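Side-chain contacts in mobilization protein A (Pseudomonas aeruginosa, PDB 2NS6), which nicks one strand of plasmid DNA at oriT with its metal-dependent relaxase domain and unwinds the duplex locally, so that the cleaved strand can be transferred in conjugation: residues A[17-20]-A[21-25]; A[50-53]-A[54-57]; A[155-158]-A[159-162]; A[164-167]-A[168-171]; A[173-176]-A[177-180]. All coordinates share one frame; numbering follows the deposited sequence.

Contact 1. Residues A[17-20]-A[21-25]; sequences SARA and KADYI
R19 slants across D23, one helical turn further on, and grips its carboxylate side-on with two nitrogens, one to each oxygen. The straighter half runs from R19 NE to D23 OD1 at 2.8 Å, in the plane of the guanidinium, yet it reaches the oxygen from above the carboxylate plane. In the other half R19 NH2 meets D23 OD2 on its syn side at 2.9 Å, with a more bent N-H. The two flat groups stand 70° apart, which is consistent with one nitrogen being better aligned than the other. R19 CG is anti to the backbone N (chi1 178°), and a bend at chi2 turns the chain forward along the helix, toward the next turn; D23 places CG beside its own backbone N, which turns the carboxylate toward the preceding turn.

The first turn is closed at its start by S17, the N-cap, whose OG accepts from A20 N at 3.2 Å while also bonding to D61. From there the i to i+4 bonds follow, K21 N to S17 O at 2.9 Å and A22 N to A18 O at 2.8 Å among them. Y24, which is expected to form the phosphotyrosine link to cleaved DNA, is carried by the same helix, its N bonded to A20 O.

R19 has a second carboxylate partner in D58, and K21 reaches E73. Helix 18-26 is thus wedged between helix 53-63, which meets A18, R19 and A22, and strands 71-77 and 117-124, against which A18, K21, A22 and I25 pack.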
loop_
_atom_site.group_PDB
_atom_site.type_symbol
_atom_site.label_atom_id
_atom_site.label_comp_id
_atom_site.label_asym_id
_atom_site.label_seq_id
_atom_site.Cartn_x
_atom_site.Cartn_y
_atom_site.Cartn_z
ATOM N N SER A 17 -6.123 -5.344 -11.861
ATOM C CA SER A 17 -7.275 -4.637 -11.304
ATOM C C SER A 17 -7.045 -4.337 -9.831
ATOM O O SER A 17 -6.954 -5.246 -9.014
ATOM C CB SER A 17 -8.545 -5.467 -11.432
ATOM O OG SER A 17 -9.572 -4.918 -10.620
ATOM N N ALA A 18 -6.971 -3.055 -9.503
ATOM C CA ALA A 18 -6.747 -2.629 -8.135
ATOM C C ALA A 18 -7.806 -3.199 -7.205
ATOM O O ALA A 18 -7.486 -3.723 -6.144
ATOM C CB ALA A 18 -6.741 -1.115 -8.062
ATOM N N ARG A 19 -9.069 -3.098 -7.605
ATOM C CA ARG A 19 -10.155 -3.605 -6.780
ATOM C C ARG A 19 -9.987 -5.089 -6.497
ATOM O O ARG A 19 -10.118 -5.524 -5.356
ATOM C CB ARG A 19 -11.515 -3.353 -7.441
ATOM C CG ARG A 19 -12.711 -3.918 -6.652
ATOM C CD ARG A 19 -12.739 -3.424 -5.206
ATOM N NE ARG A 19 -13.601 -4.257 -4.364
ATOM C CZ ARG A 19 -14.930 -4.256 -4.410
ATOM N NH1 ARG A 19 -15.574 -3.458 -5.254
ATOM N NH2 ARG A 19 -15.619 -5.068 -3.624
ATOM N N ALA A 20 -9.692 -5.867 -7.532
ATOM C CA ALA A 20 -9.512 -7.307 -7.351
ATOM C C ALA A 20 -8.343 -7.575 -6.402
ATOM O O ALA A 20 -8.449 -8.406 -5.502
ATOM C CB ALA A 20 -9.270 -7.982 -8.705
ATOM N N LYS A 21 -7.234 -6.866 -6.594
ATOM C CA LYS A 21 -6.070 -7.047 -5.730
ATOM C C LYS A 21 -6.380 -6.698 -4.270
ATOM O O LYS A 21 -6.007 -7.439 -3.355
ATOM C CB LYS A 21 -4.898 -6.204 -6.245
ATOM C CG LYS A 21 -3.699 -6.151 -5.305
ATOM C CD LYS A 21 -3.030 -7.506 -5.149
ATOM C CE LYS A 21 -2.281 -7.880 -6.419
ATOM N NZ LYS A 21 -1.503 -9.140 -6.265
ATOM N N ALA A 22 -7.064 -5.578 -4.044
ATOM C CA ALA A 22 -7.416 -5.174 -2.680
ATOM C C ALA A 22 -8.323 -6.213 -2.015
ATOM O O ALA A 22 -8.110 -6.591 -0.859
ATOM C CB ALA A 22 -8.103 -3.804 -2.692
ATOM N N ASP A 23 -9.333 -6.683 -2.744
ATOM C CA ASP A 23 -10.243 -7.677 -2.185
ATOM C C ASP A 23 -9.548 -8.991 -1.870
ATOM O O ASP A 23 -9.847 -9.632 -0.861
ATOM C CB ASP A 23 -11.417 -7.917 -3.135
ATOM C CG ASP A 23 -12.526 -6.894 -2.952
ATOM O OD1 ASP A 23 -12.245 -5.810 -2.401
ATOM O OD2 ASP A 23 -13.673 -7.171 -3.362
ATOM N N TYR A 24 -8.613 -9.387 -2.724
ATOM C CA TYR A 24 -7.891 -10.628 -2.510
ATOM C C TYR A 24 -6.996 -10.570 -1.267
ATOM O O TYR A 24 -7.154 -11.388 -0.353
ATOM C CB TYR A 24 -7.061 -10.970 -3.747
ATOM C CG TYR A 24 -6.371 -12.314 -3.663
ATOM C CD1 TYR A 24 -7.104 -13.497 -3.602
ATOM C CD2 TYR A 24 -4.982 -12.398 -3.649
ATOM C CE1 TYR A 24 -6.465 -14.738 -3.530
ATOM C CE2 TYR A 24 -4.335 -13.625 -3.577
ATOM C CZ TYR A 24 -5.082 -14.789 -3.520
ATOM O OH TYR A 24 -4.438 -15.999 -3.462
ATOM N N ILE A 25 -6.074 -9.607 -1.208
ATOM C CA ILE A 25 -5.184 -9.527 -0.046
ATOM C C ILE A 25 -5.913 -9.269 1.275
ATOM O O ILE A 25 -5.453 -9.698 2.330
ATOM C CB ILE A 25 -4.063 -8.467 -0.228
ATOM C CG1 ILE A 25 -4.645 -7.056 -0.295
ATOM C CG2 ILE A 25 -3.262 -8.781 -1.475
ATOM C CD1 ILE A 25 -3.581 -5.966 -0.176
#

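Contact 2. Residues A[50-53]-A[54-57]; sequences VERP and ADYW
D55, in the first turn of helix 53-63, turns its side chain back to the R52 peptide. Its CB sits 3.1 Å from R52 O, and CG follows the same carbonyl at 3.2 Å. With chi1 -57°, CG beside the residue's own N, the carboxylate is directed at the R52 and E51 amides. D55 OD1 lies 4.0 Å from R52 CB. OD2 does the polar work: it accepts from R52 N at 2.7 Å and, more weakly, from E51 N at 3.1 Å. The R52 donor comes from above the carboxylate plane, by 50°, instead of lying in it. A single carboxylate oxygen therefore gathers two consecutive amides that precede the helix, an arrangement that ties the incoming loop to the first turn; its negative charge near the helix start would be favoured by the helix dipole.

The backbone answers in the other direction. D55 N donates to R52 O at 2.7 Å and Y56 N to P53 O at 2.9 Å, both bent i to i+3 bonds at the start of the helix. P53, with no N-H to donate, stands at the start of helix 53-63.

Elsewhere in the contact, V50 CG2 touches Y56 CB at 3.6 Å and lies near the plane of the tyrosine ring, at its edge.

Beyond this, Y56 runs inward to S125 and W139, which both bond its OH, and W57 sends NE1 to T107. Helix 53-63 packs against helix 18-26: W57 meets A18 and A22, and A54 rests against R19.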
loop_
_atom_site.group_PDB
_atom_site.type_symbol
_atom_site.label_atom_id
_atom_site.label_comp_id
_atom_site.label_asym_id
_atom_site.label_seq_id
_atom_site.Cartn_x
_atom_site.Cartn_y
_atom_site.Cartn_z
ATOM N N VAL A 50 -13.745 8.772 -0.364
ATOM C CA VAL A 50 -13.667 7.347 -0.038
ATOM C C VAL A 50 -14.370 6.979 1.277
ATOM O O VAL A 50 -13.971 7.450 2.338
ATOM C CB VAL A 50 -12.175 6.899 0.060
ATOM C CG1 VAL A 50 -12.075 5.486 0.616
ATOM C CG2 VAL A 50 -11.517 6.967 -1.320
ATOM N N GLU A 51 -15.408 6.143 1.211
ATOM C CA GLU A 51 -16.115 5.717 2.424
ATOM C C GLU A 51 -15.508 4.397 2.905
ATOM O O GLU A 51 -15.492 4.111 4.107
ATOM C CB GLU A 51 -17.615 5.526 2.167
ATOM C CG GLU A 51 -18.367 6.775 1.719
ATOM C CD GLU A 51 -18.306 7.912 2.726
ATOM O OE1 GLU A 51 -18.244 7.633 3.940
ATOM O OE2 GLU A 51 -18.339 9.086 2.297
ATOM N N ARG A 52 -15.022 3.605 1.950
ATOM C CA ARG A 52 -14.363 2.312 2.202
ATOM C C ARG A 52 -13.131 2.278 1.321
ATOM O O ARG A 52 -13.169 2.757 0.192
ATOM C CB ARG A 52 -15.218 1.122 1.761
ATOM C CG ARG A 52 -16.358 0.765 2.640
ATOM C CD ARG A 52 -17.022 -0.458 2.052
ATOM N NE ARG A 52 -16.188 -1.653 2.170
ATOM C CZ ARG A 52 -16.452 -2.659 2.999
ATOM N NH1 ARG A 52 -17.525 -2.608 3.780
ATOM N NH2 ARG A 52 -15.653 -3.718 3.039
ATOM N N PRO A 53 -12.038 1.677 1.809
ATOM C CA PRO A 53 -10.802 1.595 1.025
ATOM C C PRO A 53 -11.060 1.128 -0.414
ATOM O O PRO A 53 -10.516 1.689 -1.368
ATOM C CB PRO A 53 -9.957 0.609 1.825
ATOM C CG PRO A 53 -10.403 0.878 3.249
ATOM C CD PRO A 53 -11.899 0.988 3.106
ATOM N N ALA A 54 -11.906 0.111 -0.562
ATOM C CA ALA A 54 -12.247 -0.422 -1.876
ATOM C C ALA A 54 -12.776 0.667 -2.802
ATOM O O ALA A 54 -12.567 0.616 -4.019
ATOM C CB ALA A 54 -13.285 -1.536 -1.739
ATOM N N ASP A 55 -13.454 1.661 -2.237
ATOM C CA ASP A 55 -13.984 2.736 -3.072
ATOM C C ASP A 55 -12.853 3.438 -3.826
ATOM O O ASP A 55 -13.033 3.864 -4.964
ATOM C CB ASP A 55 -14.772 3.758 -2.232
ATOM C CG ASP A 55 -15.919 3.125 -1.458
ATOM O OD1 ASP A 55 -16.473 2.098 -1.907
ATOM O OD2 ASP A 55 -16.284 3.670 -0.395
ATOM N N TYR A 56 -11.682 3.546 -3.205
ATOM C CA TYR A 56 -10.555 4.206 -3.857
ATOM C C TYR A 56 -10.039 3.368 -5.028
ATOM O O TYR A 56 -9.752 3.890 -6.109
ATOM C CB TYR A 56 -9.417 4.437 -2.855
ATOM C CG TYR A 56 -8.268 5.247 -3.412
ATOM C CD1 TYR A 56 -8.292 6.641 -3.375
ATOM C CD2 TYR A 56 -7.173 4.623 -4.005
ATOM C CE1 TYR A 56 -7.263 7.394 -3.915
ATOM C CE2 TYR A 56 -6.131 5.367 -4.553
ATOM C CZ TYR A 56 -6.184 6.753 -4.505
ATOM O OH TYR A 56 -5.169 7.507 -5.048
ATOM N N TRP A 57 -9.917 2.065 -4.815
ATOM C CA TRP A 57 -9.423 1.185 -5.857
ATOM C C TRP A 57 -10.423 1.032 -6.997
ATOM O O TRP A 57 -10.030 0.845 -8.155
ATOM C CB TRP A 57 -9.054 -0.164 -5.245
ATOM C CG TRP A 57 -8.074 0.019 -4.122
ATOM C CD1 TRP A 57 -8.272 -0.268 -2.806
ATOM C CD2 TRP A 57 -6.760 0.584 -4.221
ATOM N NE1 TRP A 57 -7.160 0.081 -2.072
ATOM C CE2 TRP A 57 -6.215 0.601 -2.920
ATOM C CE3 TRP A 57 -5.984 1.068 -5.291
ATOM C CZ2 TRP A 57 -4.929 1.099 -2.649
ATOM C CZ3 TRP A 57 -4.709 1.559 -5.024
ATOM C CH2 TRP A 57 -4.194 1.564 -3.707
#

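Contact 3. Residues A[155-158]-A[159-162]; sequences KTEA and LKPK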
loop_
_atom_site.group_PDB
_atom_site.type_symbol
_atom_site.label_atom_id
_atom_site.label_comp_id
_atom_site.label_asym_id
_atom_site.label_seq_id
_atom_site.Cartn_x
_atom_site.Cartn_y
_atom_site.Cartn_z
ATOM N N LYS A 155 0.620 13.373 -9.247
ATOM C CA LYS A 155 1.297 12.082 -9.204
ATOM C C LYS A 155 2.674 12.252 -8.574
ATOM O O LYS A 155 3.250 13.337 -8.617
ATOM C CB LYS A 155 1.460 11.521 -10.620
ATOM C CG LYS A 155 0.189 10.961 -11.258
ATOM C CD LYS A 155 0.418 10.680 -12.746
ATOM C CE LYS A 155 -0.734 9.898 -13.387
ATOM N NZ LYS A 155 -0.789 8.456 -12.972
ATOM N N THR A 156 3.195 11.193 -7.961
ATOM C CA THR A 156 4.523 11.275 -7.372
ATOM C C THR A 156 5.490 10.416 -8.166
ATOM O O THR A 156 5.108 9.383 -8.717
ATOM C CB THR A 156 4.555 10.823 -5.907
ATOM O OG1 THR A 156 5.895 10.953 -5.413
ATOM C CG2 THR A 156 4.111 9.378 -5.767
ATOM N N GLU A 157 6.742 10.850 -8.229
ATOM C CA GLU A 157 7.762 10.111 -8.956
ATOM C C GLU A 157 8.699 9.398 -7.986
ATOM O O GLU A 157 9.614 8.697 -8.410
ATOM C CB GLU A 157 8.596 11.064 -9.819
ATOM C CG GLU A 157 7.788 12.023 -10.690
ATOM C CD GLU A 157 6.849 11.313 -11.626
ATOM O OE1 GLU A 157 7.310 10.439 -12.387
ATOM O OE2 GLU A 157 5.640 11.632 -11.607
ATOM N N ALA A 158 8.461 9.569 -6.691
ATOM C CA ALA A 158 9.312 8.979 -5.662
ATOM C C ALA A 158 9.524 7.468 -5.710
ATOM O O ALA A 158 10.531 6.966 -5.203
ATOM C CB ALA A 158 8.794 9.379 -4.276
ATOM N N LEU A 159 8.588 6.736 -6.301
ATOM C CA LEU A 159 8.714 5.280 -6.379
ATOM C C LEU A 159 9.314 4.753 -7.687
ATOM O O LEU A 159 9.411 3.540 -7.868
ATOM C CB LEU A 159 7.346 4.630 -6.169
ATOM C CG LEU A 159 6.790 4.492 -4.743
ATOM C CD1 LEU A 159 7.061 5.732 -3.914
ATOM C CD2 LEU A 159 5.312 4.193 -4.837
ATOM N N LYS A 160 9.721 5.648 -8.586
ATOM C CA LYS A 160 10.282 5.234 -9.873
ATOM C C LYS A 160 11.814 5.104 -9.951
ATOM O O LYS A 160 12.321 4.313 -10.735
ATOM C CB LYS A 160 9.811 6.183 -10.993
ATOM C CG LYS A 160 8.304 6.142 -11.308
ATOM C CD LYS A 160 7.937 7.069 -12.474
ATOM C CE LYS A 160 6.425 7.159 -12.681
ATOM N NZ LYS A 160 6.014 8.151 -13.744
ATOM N N PRO A 161 12.569 5.888 -9.160
ATOM C CA PRO A 161 14.031 5.776 -9.227
ATOM C C PRO A 161 14.528 4.330 -9.164
ATOM O O PRO A 161 13.896 3.470 -8.550
ATOM C CB PRO A 161 14.495 6.599 -8.033
ATOM C CG PRO A 161 13.460 7.680 -7.963
ATOM C CD PRO A 161 12.171 6.902 -8.169
ATOM N N LYS A 162 15.660 4.079 -9.816
ATOM C CA LYS A 162 16.275 2.760 -9.862
ATOM C C LYS A 162 16.785 2.328 -8.496
ATOM O O LYS A 162 16.713 1.150 -8.135
ATOM C CB LYS A 162 17.423 2.764 -10.861
HETATM O O HOH W 1 6.274 7.058 -8.038
#
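The ionic part of this turn is the pair E157 and K160, whose side chains run side by side in the same direction. K160 NZ meets E157 OE1 at 3.0 Å on the syn side of the carboxylate, 17° out of its plane. The lysine is extended beyond CG, whereas the glutamate is bent at chi2 (-58°), which turns its carboxylate to the lysine amine; K160 CD and CE also lie close to OE1.

Hydrogen bonds shape the backbone. A type I beta turn from E157 to K160 is closed by K160 N and E157 O at 3.1 Å. One step earlier, an ST turn forms where T156 OG1 accepts from A158 N at 3.2 Å, the same hydroxyl being bonded also to E102. A water then spans the segments, donating to T156 O at 2.7 Å and accepting from L159 N at 2.9 Å, so that an amide inside the turn is satisfied by solvent and not by the chain.

Apolar contact is lighter: A158 CB meets L159 CD1 at 4.1 Å. Separately, P161 CD makes a van der Waals contact with a carbonyl, 3.1 Å from E157 O.

The whole turn belongs to the loop joining helix 136-139 to helix 164-181. T156 pairs its backbone with E126, K155 bonds to E64, and the buried L159 lies against W164 at the start of the last helix.

Contact 4. Residues A[164-167]-A[168-171]; sequences WLEQ and TREA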
loop_
_atom_site.group_PDB
_atom_site.type_symbol
_atom_site.label_atom_id
_atom_site.label_comp_id
_atom_site.label_asym_id
_atom_site.label_seq_id
_atom_site.Cartn_x
_atom_site.Cartn_y
_atom_site.Cartn_z
ATOM N N TRP A 164 15.480 3.057 -5.763
ATOM C CA TRP A 164 14.368 2.876 -4.831
ATOM C C TRP A 164 14.224 1.469 -4.246
ATOM O O TRP A 164 13.977 1.317 -3.054
ATOM C CB TRP A 164 13.047 3.274 -5.490
ATOM C CG TRP A 164 11.894 3.244 -4.524
ATOM C CD1 TRP A 164 11.546 4.213 -3.630
ATOM C CD2 TRP A 164 10.971 2.168 -4.333
ATOM N NE1 TRP A 164 10.460 3.805 -2.889
ATOM C CE2 TRP A 164 10.088 2.552 -3.300
ATOM C CE3 TRP A 164 10.811 0.909 -4.928
ATOM C CZ2 TRP A 164 9.050 1.728 -2.854
ATOM C CZ3 TRP A 164 9.778 0.087 -4.483
ATOM C CH2 TRP A 164 8.912 0.503 -3.453
ATOM N N LEU A 165 14.373 0.445 -5.082
ATOM C CA LEU A 165 14.227 -0.932 -4.625
ATOM C C LEU A 165 15.182 -1.306 -3.492
ATOM O O LEU A 165 14.743 -1.764 -2.439
ATOM C CB LEU A 165 14.399 -1.898 -5.799
ATOM C CG LEU A 165 14.411 -3.394 -5.450
ATOM C CD1 LEU A 165 13.207 -3.737 -4.593
ATOM C CD2 LEU A 165 14.423 -4.226 -6.731
ATOM N N GLU A 166 16.481 -1.102 -3.695
ATOM C CA GLU A 166 17.447 -1.440 -2.657
ATOM C C GLU A 166 17.324 -0.503 -1.455
ATOM O O GLU A 166 17.472 -0.927 -0.308
ATOM C CB GLU A 166 18.864 -1.428 -3.237
ATOM C CG GLU A 166 19.051 -2.511 -4.294
ATOM C CD GLU A 166 18.950 -3.918 -3.710
ATOM O OE1 GLU A 166 18.573 -4.853 -4.449
ATOM O OE2 GLU A 166 19.259 -4.091 -2.508
ATOM N N GLN A 167 17.040 0.768 -1.719
ATOM C CA GLN A 167 16.861 1.734 -0.645
ATOM C C GLN A 167 15.682 1.303 0.223
ATOM O O GLN A 167 15.691 1.484 1.437
ATOM C CB GLN A 167 16.585 3.124 -1.216
ATOM C CG GLN A 167 17.806 4.025 -1.324
ATOM C CD GLN A 167 17.554 5.237 -2.207
ATOM O OE1 GLN A 167 16.438 5.774 -2.247
ATOM N NE2 GLN A 167 18.594 5.682 -2.915
ATOM N N THR A 168 14.661 0.733 -0.403
ATOM C CA THR A 168 13.489 0.297 0.345
ATOM C C THR A 168 13.861 -0.940 1.158
ATOM O O THR A 168 13.464 -1.085 2.317
ATOM C CB THR A 168 12.318 0.022 -0.622
ATOM O OG1 THR A 168 12.029 1.228 -1.351
ATOM C CG2 THR A 168 11.068 -0.400 0.140
ATOM N N ARG A 169 14.656 -1.814 0.554
ATOM C CA ARG A 169 15.117 -3.022 1.227
ATOM C C ARG A 169 15.968 -2.659 2.435
ATOM O O ARG A 169 15.839 -3.267 3.495
ATOM C CB ARG A 169 15.911 -3.882 0.246
ATOM C CG ARG A 169 15.016 -4.599 -0.729
ATOM C CD ARG A 169 15.792 -5.317 -1.800
ATOM N NE ARG A 169 14.904 -6.161 -2.582
ATOM C CZ ARG A 169 15.271 -6.846 -3.659
ATOM N NH1 ARG A 169 16.523 -6.785 -4.094
ATOM N NH2 ARG A 169 14.381 -7.596 -4.300
ATOM N N GLU A 170 16.830 -1.656 2.286
ATOM C CA GLU A 170 17.670 -1.233 3.402
ATOM C C GLU A 170 16.791 -0.614 4.480
ATOM O O GLU A 170 17.052 -0.760 5.675
ATOM C CB GLU A 170 18.702 -0.205 2.945
ATOM C CG GLU A 170 19.650 0.222 4.058
ATOM C CD GLU A 170 20.597 1.325 3.637
ATOM O OE1 GLU A 170 21.483 1.682 4.444
ATOM O OE2 GLU A 170 20.456 1.839 2.504
ATOM N N ALA A 171 15.746 0.087 4.050
ATOM C CA ALA A 171 14.822 0.719 4.982
ATOM C C ALA A 171 14.046 -0.360 5.732
ATOM O O ALA A 171 13.900 -0.295 6.954
ATOM C CB ALA A 171 13.872 1.643 4.232
#
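T168 sits over W164, one turn back, and bonds with both its polar groups to the same carbonyl. T168 OG1 donates to W164 O at 2.6 Å and T168 N to that oxygen at 2.8 Å, from opposite faces of the carbonyl plane. OG1 also hangs 3.0 Å above the indole, over its centre, and T168 CB makes a CH-pi contact with the six-membered ring, 4.2 Å from its centroid. With CG anti to the backbone N (chi1 -174°) and chi2 82°, the indole turns a face to T168.

R169 comes next, reaching back across the turn with its chain extended from CG to NE. L165 CD1 lies 3.5 Å above the R169 guanidinium plane, offset toward its rim. At the edge, NH1 makes a salt bridge with E166 OE1 at 2.8 Å, a weak bond in angle, the carboxylate and guanidinium planes standing 78° apart. NE is taken by L5 O.

E170 contributes chiefly through its amide, which donates to E166 O at 2.8 Å. A171 ends the run by bonding its N to Q167 O, with its CB near the same oxygen.

Chemically, the threonine hydroxyl donates to W164 O while its oxygen lies over the indole face, and a buried oxygen can be packed against an aromatic face without losing its bond. The arginine is similarly divided: a methyl over one face, E166 OE1 at the edge, and L5 O accepting from NE.

Contact 5. Residues A[173-176]-A[177-180]; sequences ADHA and NRAL
N177 and A173 meet through one carbonyl: N177 N donates to A173 O at 2.8 Å while the asparagine's own amide group is laid over the same oxygen. The first torsion of N177, -69°, puts CG beside the backbone N, and CG comes to 3.0 Å from A173 O. OD1 stands 3.1 Å from it as well, but two acceptors cannot bond, so this is a close apposition and not a grip.

A176 works mainly through its carbonyl. L180 N donates to A176 O at 2.9 Å, and the leucine CG leans against the same oxygen at 3.4 Å. The A176 methyl and the L180 side chain both touch Y3, outside the helix. The backbone bonds are the regular i to i+4 bonds of helix 164-181, the last helix of the relaxase domain, which lies along helix 84-99: H175, R178 and A179 all touch L90 there.

R178 keeps its backbone bond to D174 O, and its side chain folds back over the turn. Its CG is anti to the backbone N (chi1 -176°), and bends at chi2 and chi3 bring the guanidinium round, with H175 O above one of its faces. The approach of R178 NH2 to H175 O is tight and doubtful in detail, its angle poor for a hydrogen bond. H175 runs beside R178 in the same direction, the imidazole and guanidinium planes 71° apart and H175 CB in the guanidinium plane at its edge, 3.7 Å from R178 NH2. What pairs the two is E93 OE1, bonded by H175 ND1 and salt-bridged by R178 NH1. The H175 side chain lies about 3 Å (nearest atoms) from a bound manganese ion.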
loop_
_atom_site.group_PDB
_atom_site.type_symbol
_atom_site.label_atom_id
_atom_site.label_comp_id
_atom_site.label_asym_id
_atom_site.label_seq_id
_atom_site.Cartn_x
_atom_site.Cartn_y
_atom_site.Cartn_z
ATOM N N ALA A 173 14.938 -3.416 6.278
ATOM C CA ALA A 173 15.891 -4.087 7.165
ATOM C C ALA A 173 16.056 -3.317 8.475
ATOM O O ALA A 173 15.941 -3.886 9.559
ATOM C CB ALA A 173 17.241 -4.221 6.467
ATOM N N ASP A 174 16.334 -2.023 8.355
ATOM C CA ASP A 174 16.513 -1.130 9.496
ATOM C C ASP A 174 15.271 -1.165 10.391
ATOM O O ASP A 174 15.371 -1.081 11.617
ATOM C CB ASP A 174 16.781 0.293 8.975
ATOM C CG ASP A 174 16.811 1.353 10.080
ATOM O OD1 ASP A 174 17.625 1.234 11.023
ATOM O OD2 ASP A 174 16.019 2.321 9.987
ATOM N N HIS A 175 14.101 -1.307 9.772
ATOM C CA HIS A 175 12.843 -1.354 10.508
ATOM C C HIS A 175 12.658 -2.693 11.216
ATOM O O HIS A 175 12.417 -2.732 12.422
ATOM C CB HIS A 175 11.670 -1.080 9.555
ATOM C CG HIS A 175 11.424 0.377 9.315
ATOM N ND1 HIS A 175 10.502 1.103 10.038
ATOM C CD2 HIS A 175 12.029 1.259 8.483
ATOM C CE1 HIS A 175 10.549 2.370 9.664
ATOM N NE2 HIS A 175 11.467 2.491 8.722
ATOM N N ALA A 176 12.770 -3.788 10.472
ATOM C CA ALA A 176 12.623 -5.111 11.075
ATOM C C ALA A 176 13.664 -5.293 12.188
ATOM O O ALA A 176 13.320 -5.686 13.297
ATOM C CB ALA A 176 12.788 -6.199 10.012
ATOM N N ASN A 177 14.925 -4.992 11.894
ATOM C CA ASN A 177 15.990 -5.130 12.880
ATOM C C ASN A 177 15.676 -4.346 14.151
ATOM O O ASN A 177 15.714 -4.890 15.257
ATOM C CB ASN A 177 17.317 -4.654 12.288
ATOM C CG ASN A 177 17.830 -5.579 11.198
ATOM O OD1 ASN A 177 18.658 -5.193 10.372
ATOM N ND2 ASN A 177 17.340 -6.813 11.196
ATOM N N ARG A 178 15.359 -3.066 13.991
ATOM C CA ARG A 178 15.031 -2.223 15.133
ATOM C C ARG A 178 13.924 -2.869 15.972
ATOM O O ARG A 178 14.041 -2.965 17.193
ATOM C CB ARG A 178 14.573 -0.841 14.651
ATOM C CG ARG A 178 14.290 0.138 15.774
ATOM C CD ARG A 178 13.100 1.042 15.462
ATOM N NE ARG A 178 11.857 0.281 15.322
ATOM C CZ ARG A 178 11.409 -0.231 14.177
ATOM N NH1 ARG A 178 10.273 -0.914 14.151
ATOM N NH2 ARG A 178 12.084 -0.043 13.054
ATOM N N ALA A 179 12.858 -3.316 15.317
ATOM C CA ALA A 179 11.730 -3.936 16.010
ATOM C C ALA A 179 12.135 -5.192 16.766
ATOM O O ALA A 179 11.604 -5.487 17.839
ATOM C CB ALA A 179 10.631 -4.282 15.008
ATOM N N LEU A 180 13.069 -5.939 16.187
ATOM C CA LEU A 180 13.551 -7.170 16.796
ATOM C C LEU A 180 14.291 -6.919 18.103
ATOM O O LEU A 180 13.986 -7.545 19.117
ATOM C CB LEU A 180 14.461 -7.918 15.820
ATOM C CG LEU A 180 13.726 -8.734 14.757
ATOM C CD1 LEU A 180 14.705 -9.284 13.713
ATOM C CD2 LEU A 180 12.988 -9.864 15.450
#

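Overall arrangement
Contacts 1 and 2 form one packed pair, their centres 11 Å apart: A22 CB touches W57 CD1 at 3.5 Å. Contact 1 carries the active-site Y24, whose side chain lies about 6 Å (nearest atoms) from that of H111 and from a manganese ion. Contact 3 meets contact 4 where L159 CG packs on W164 CZ2 at 4.0 Å. Contacts 4 and 5 share helix 164-181, on the opposite side of the chain's centre from contacts 1 and 2; the centres of contacts 1 and 5 are 28 Å apart. Bound manganese is near this helix too, about 3 Å from the H175 side chain of contact 5 and about 7 Å from that of A171 in contact 4 (nearest atoms).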